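Local coordinates for pectate lyase (Paenibacillus sp. 0602, PDB 5GT5), which cleaves polygalacturonate and partly methylated pectin by endo-acting, eliminative depolymerisation, probably with calcium as cofactor, at residues Ser242-His247 / Asp272-Met277. The protein carries 1 engineered substitution. Residues are numbered along the deposited sequence; the frame is centred on the assembly and turned at random.
Sequences SQKKGH and DIQDRM
Gln243 pairs with Ile273 in a single parallel bridge: Gln243 N donates to Asp272 O and Gln243 O accepts from Gln274 N, each at 2.8 Å, the second bond nearly straight at 166°. Further along, His247 N binds Arg276 O at 2.8 Å, whereas Gly246 N reaches Asp275 O only through a weak, bent bond (129°). The amide of Gln274 uses both ends across the contact. Its NE2 donates a hydrogen bond to Ser242 OG at 2.8 Å, the hydroxyl lying almost in the amide plane; its OE1 takes Lys244 NZ at 2.9 Å as well as the backbone N of Thr322. Lys244 starts with CG anti to its backbone N (chi1 -176°); bends at chi2 and chi3 bring CD and CE against Gln274 OE1, and NZ bonds it from there. Within segment 242-247, Gln243 NE2 satisfies Lys245 O, and Gln243 OE1 accepts from Ala172 N. A water donates to both Lys244 O and Asp275 OD2, while Asn324 ND2 supplies Asp275 OD1. Lys245 and Arg276 run side by side in the same direction, with Lys245 CG 3.7 Å above the centre of the guanidinium, so aliphatic carbon covers that face. Their charged ends stay apart, Lys245 NZ standing 4.8 Å from Arg276 NH2; NZ instead forms a salt bridge with Asp174 OD1, a likely calcium ligand. Arg276 NH1 donates to a second water at 3.0 Å. The loops precede parallel strands 248-249 and 279-281, an arrangement characteristic of successive turns of the polysaccharide lyase family 1 parallel beta-helix, here at the probable active-site arginine beside the inferred calcium site.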
ATOM      1  N   SER A 242     -25.341  -1.438 -25.988  1.00  6.63           N
ATOM      2  CA  SER A 242     -24.357  -0.686 -25.194  1.00  6.95           C
ATOM      3  C   SER A 242     -24.348  -1.078 -23.721  1.00  7.66           C
ATOM      4  O   SER A 242     -25.333  -1.583 -23.180  1.00  7.78           O
ATOM      5  CB  SER A 242     -24.582   0.823 -25.348  1.00  7.88           C
ATOM      6  OG  SER A 242     -25.922   1.183 -25.104  1.00  8.65           O
ATOM      7  N   GLN A 243     -23.188  -0.899 -23.098  1.00  5.94           N
ATOM      8  CA  GLN A 243     -23.015  -1.280 -21.686  1.00  6.49           C
ATOM      9  C   GLN A 243     -23.478  -0.140 -20.790  1.00  6.39           C
ATOM     10  O   GLN A 243     -23.088   1.003 -20.990  1.00  8.20           O
ATOM     11  CB  GLN A 243     -21.528  -1.582 -21.454  1.00  8.06           C
ATOM     12  CG  GLN A 243     -21.122  -1.695 -19.980  1.00  8.81           C
ATOM     13  CD  GLN A 243     -21.816  -2.832 -19.260  1.00  6.83           C
ATOM     14  OE1 GLN A 243     -22.373  -3.742 -19.907  1.00  5.74           O
ATOM     15  NE2 GLN A 243     -21.777  -2.811 -17.930  1.00  7.56           N
ATOM     16  N   LYS A 244     -24.324  -0.417 -19.809  1.00  6.09           N
ATOM     17  CA  LYS A 244     -24.922   0.674 -19.006  1.00  7.78           C
ATOM     18  C   LYS A 244     -23.933   1.331 -18.053  1.00  9.50           C
ATOM     19  O   LYS A 244     -23.942   2.543 -17.890  1.00 10.85           O
ATOM     20  CB  LYS A 244     -26.127   0.143 -18.223  1.00  9.79           C
ATOM     21  CG  LYS A 244     -26.915   1.168 -17.421  1.00 15.64           C
ATOM     22  CD  LYS A 244     -27.587   2.157 -18.347  1.00 22.65           C
ATOM     23  CE  LYS A 244     -28.792   1.541 -19.049  1.00 23.98           C
ATOM     24  NZ  LYS A 244     -29.533   2.545 -19.887  1.00 16.22           N
ATOM     25  N   LYS A 245     -23.073   0.548 -17.418  1.00  7.28           N
ATOM     26  CA  LYS A 245     -22.183   1.067 -16.353  1.00  6.72           C
ATOM     27  C   LYS A 245     -20.730   0.664 -16.574  1.00  8.54           C
ATOM     28  O   LYS A 245     -20.441  -0.508 -16.833  1.00 10.13           O
ATOM     29  CB  LYS A 245     -22.624   0.534 -14.963  1.00  8.82           C
ATOM     30  CG  LYS A 245     -23.973   1.035 -14.474  1.00 12.82           C
ATOM     31  CD  LYS A 245     -24.525   0.118 -13.403  1.00 21.03           C
ATOM     32  CE  LYS A 245     -25.925   0.511 -12.962  1.00 34.33           C
ATOM     33  NZ  LYS A 245     -26.628  -0.651 -12.336  1.00 22.75           N
ATOM     34  N   GLY A 246     -19.805   1.613 -16.439  1.00  7.86           N
ATOM     35  CA  GLY A 246     -18.389   1.336 -16.560  1.00  6.76           C
ATOM     36  C   GLY A 246     -17.682   1.033 -15.248  1.00  7.82           C
ATOM     37  O   GLY A 246     -17.644  -0.110 -14.801  1.00 10.36           O
ATOM     38  N   HIS A 247     -17.092   2.061 -14.634  1.00  6.28           N
ATOM     39  CA  HIS A 247     -16.325   1.952 -13.397  1.00  6.01           C
ATOM     40  C   HIS A 247     -16.988   2.736 -12.253  1.00  5.68           C
ATOM     41  O   HIS A 247     -17.102   3.965 -12.331  1.00  5.92           O
ATOM     42  CB  HIS A 247     -14.941   2.602 -13.573  1.00  6.37           C
ATOM     43  CG  HIS A 247     -14.077   1.988 -14.640  1.00  4.81           C
ATOM     44  ND1 HIS A 247     -13.704   0.672 -14.634  1.00  6.05           N
ATOM     45  CD2 HIS A 247     -13.444   2.567 -15.695  1.00  7.85           C
ATOM     46  CE1 HIS A 247     -12.915   0.434 -15.685  1.00  7.14           C
ATOM     47  NE2 HIS A 247     -12.748   1.568 -16.336  1.00  7.39           N
ATOM     48  N   ASP A 272     -19.084   2.204 -26.716  1.00  6.04           N
ATOM     49  CA  ASP A 272     -20.498   2.049 -26.410  1.00  7.43           C
ATOM     50  C   ASP A 272     -20.702   1.677 -24.952  1.00  5.76           C
ATOM     51  O   ASP A 272     -21.484   0.776 -24.610  1.00  7.94           O
ATOM     52  CB  ASP A 272     -21.145   1.045 -27.370  1.00  6.33           C
ATOM     53  CG  ASP A 272     -20.998   1.480 -28.814  1.00  6.32           C
ATOM     54  OD1 ASP A 272     -21.286   2.673 -29.091  1.00  7.10           O
ATOM     55  OD2 ASP A 272     -20.578   0.637 -29.649  1.00  8.39           O
ATOM     56  N   ILE A 273     -19.999   2.418 -24.088  1.00  5.45           N
ATOM     57  CA  ILE A 273     -20.216   2.393 -22.654  1.00  5.38           C
ATOM     58  C   ILE A 273     -20.990   3.669 -22.311  1.00  4.81           C
ATOM     59  O   ILE A 273     -20.549   4.764 -22.641  1.00  6.83           O
ATOM     60  CB  ILE A 273     -18.853   2.361 -21.894  1.00  5.95           C
ATOM     61  CG1 ILE A 273     -17.908   1.306 -22.497  1.00  5.87           C
ATOM     62  CG2 ILE A 273     -19.095   2.204 -20.407  1.00  6.11           C
ATOM     63  CD1 ILE A 273     -18.448  -0.135 -22.509  1.00  6.62           C
ATOM     64  N   GLN A 274     -22.139   3.523 -21.674  1.00  5.33           N
ATOM     65  CA  GLN A 274     -23.058   4.658 -21.496  1.00  4.24           C
ATOM     66  C   GLN A 274     -22.680   5.616 -20.387  1.00  5.78           C
ATOM     67  O   GLN A 274     -23.152   6.746 -20.363  1.00  7.46           O
ATOM     68  CB  GLN A 274     -24.462   4.149 -21.190  1.00  7.28           C
ATOM     69  CG  GLN A 274     -25.148   3.444 -22.371  1.00  5.64           C
ATOM     70  CD  GLN A 274     -26.601   3.109 -22.063  1.00  7.72           C
ATOM     71  OE1 GLN A 274     -27.216   3.656 -21.134  1.00  8.18           O
ATOM     72  NE2 GLN A 274     -27.154   2.188 -22.841  1.00 10.33           N
ATOM     73  N   ASP A 275     -21.881   5.170 -19.419  1.00  5.50           N
ATOM     74  CA  ASP A 275     -21.777   5.907 -18.148  1.00  5.30           C
ATOM     75  C   ASP A 275     -20.568   5.441 -17.363  1.00  5.62           C
ATOM     76  O   ASP A 275     -20.079   4.318 -17.546  1.00  7.08           O
ATOM     77  CB  ASP A 275     -23.072   5.638 -17.343  1.00  7.98           C
ATOM     78  CG  ASP A 275     -23.355   6.644 -16.232  1.00  9.16           C
ATOM     79  OD1 ASP A 275     -22.651   7.679 -16.079  1.00  7.56           O
ATOM     80  OD2 ASP A 275     -24.338   6.378 -15.497  1.00 10.20           O
ATOM     81  N   ARG A 276     -20.091   6.310 -16.478  1.00  5.58           N
ATOM     82  CA  ARG A 276     -19.094   5.977 -15.452  1.00  5.02           C
ATOM     83  C   ARG A 276     -17.726   5.675 -16.045  1.00  4.25           C
ATOM     84  O   ARG A 276     -17.170   4.583 -15.876  1.00  6.37           O
ATOM     85  CB  ARG A 276     -19.571   4.836 -14.556  1.00  7.44           C
ATOM     86  CG  ARG A 276     -20.965   5.019 -13.977  1.00  7.48           C
ATOM     87  CD  ARG A 276     -21.172   3.943 -12.905  1.00  9.21           C
ATOM     88  NE  ARG A 276     -22.496   4.053 -12.282  1.00 10.86           N
ATOM     89  CZ  ARG A 276     -23.002   3.111 -11.471  1.00 11.77           C
ATOM     90  NH1 ARG A 276     -22.332   2.004 -11.245  1.00 13.24           N
ATOM     91  NH2 ARG A 276     -24.207   3.275 -10.940  1.00 21.28           N
ATOM     92  N   MET A 277     -17.148   6.675 -16.698  1.00  5.60           N
ATOM     93  CA  MET A 277     -15.794   6.509 -17.265  1.00  6.00           C
ATOM     94  C   MET A 277     -14.788   7.532 -16.731  1.00  6.81           C
ATOM     95  O   MET A 277     -14.275   8.356 -17.486  1.00  7.09           O
ATOM     96  CB  MET A 277     -15.863   6.595 -18.789  1.00  5.99           C
ATOM     97  CG  MET A 277     -16.578   5.376 -19.416  1.00  8.82           C
ATOM     98  SD  MET A 277     -16.991   5.616 -21.157  1.00  7.06           S
ATOM     99  CE  MET A 277     -18.395   6.702 -20.980  1.00  9.31           C
TER
HETATM  100  O   HOH W   1     -25.792   4.164 -16.000  1.00 18.31           O
HETATM  101  O   HOH W   2     -20.134   0.506 -12.567  1.00 13.92           O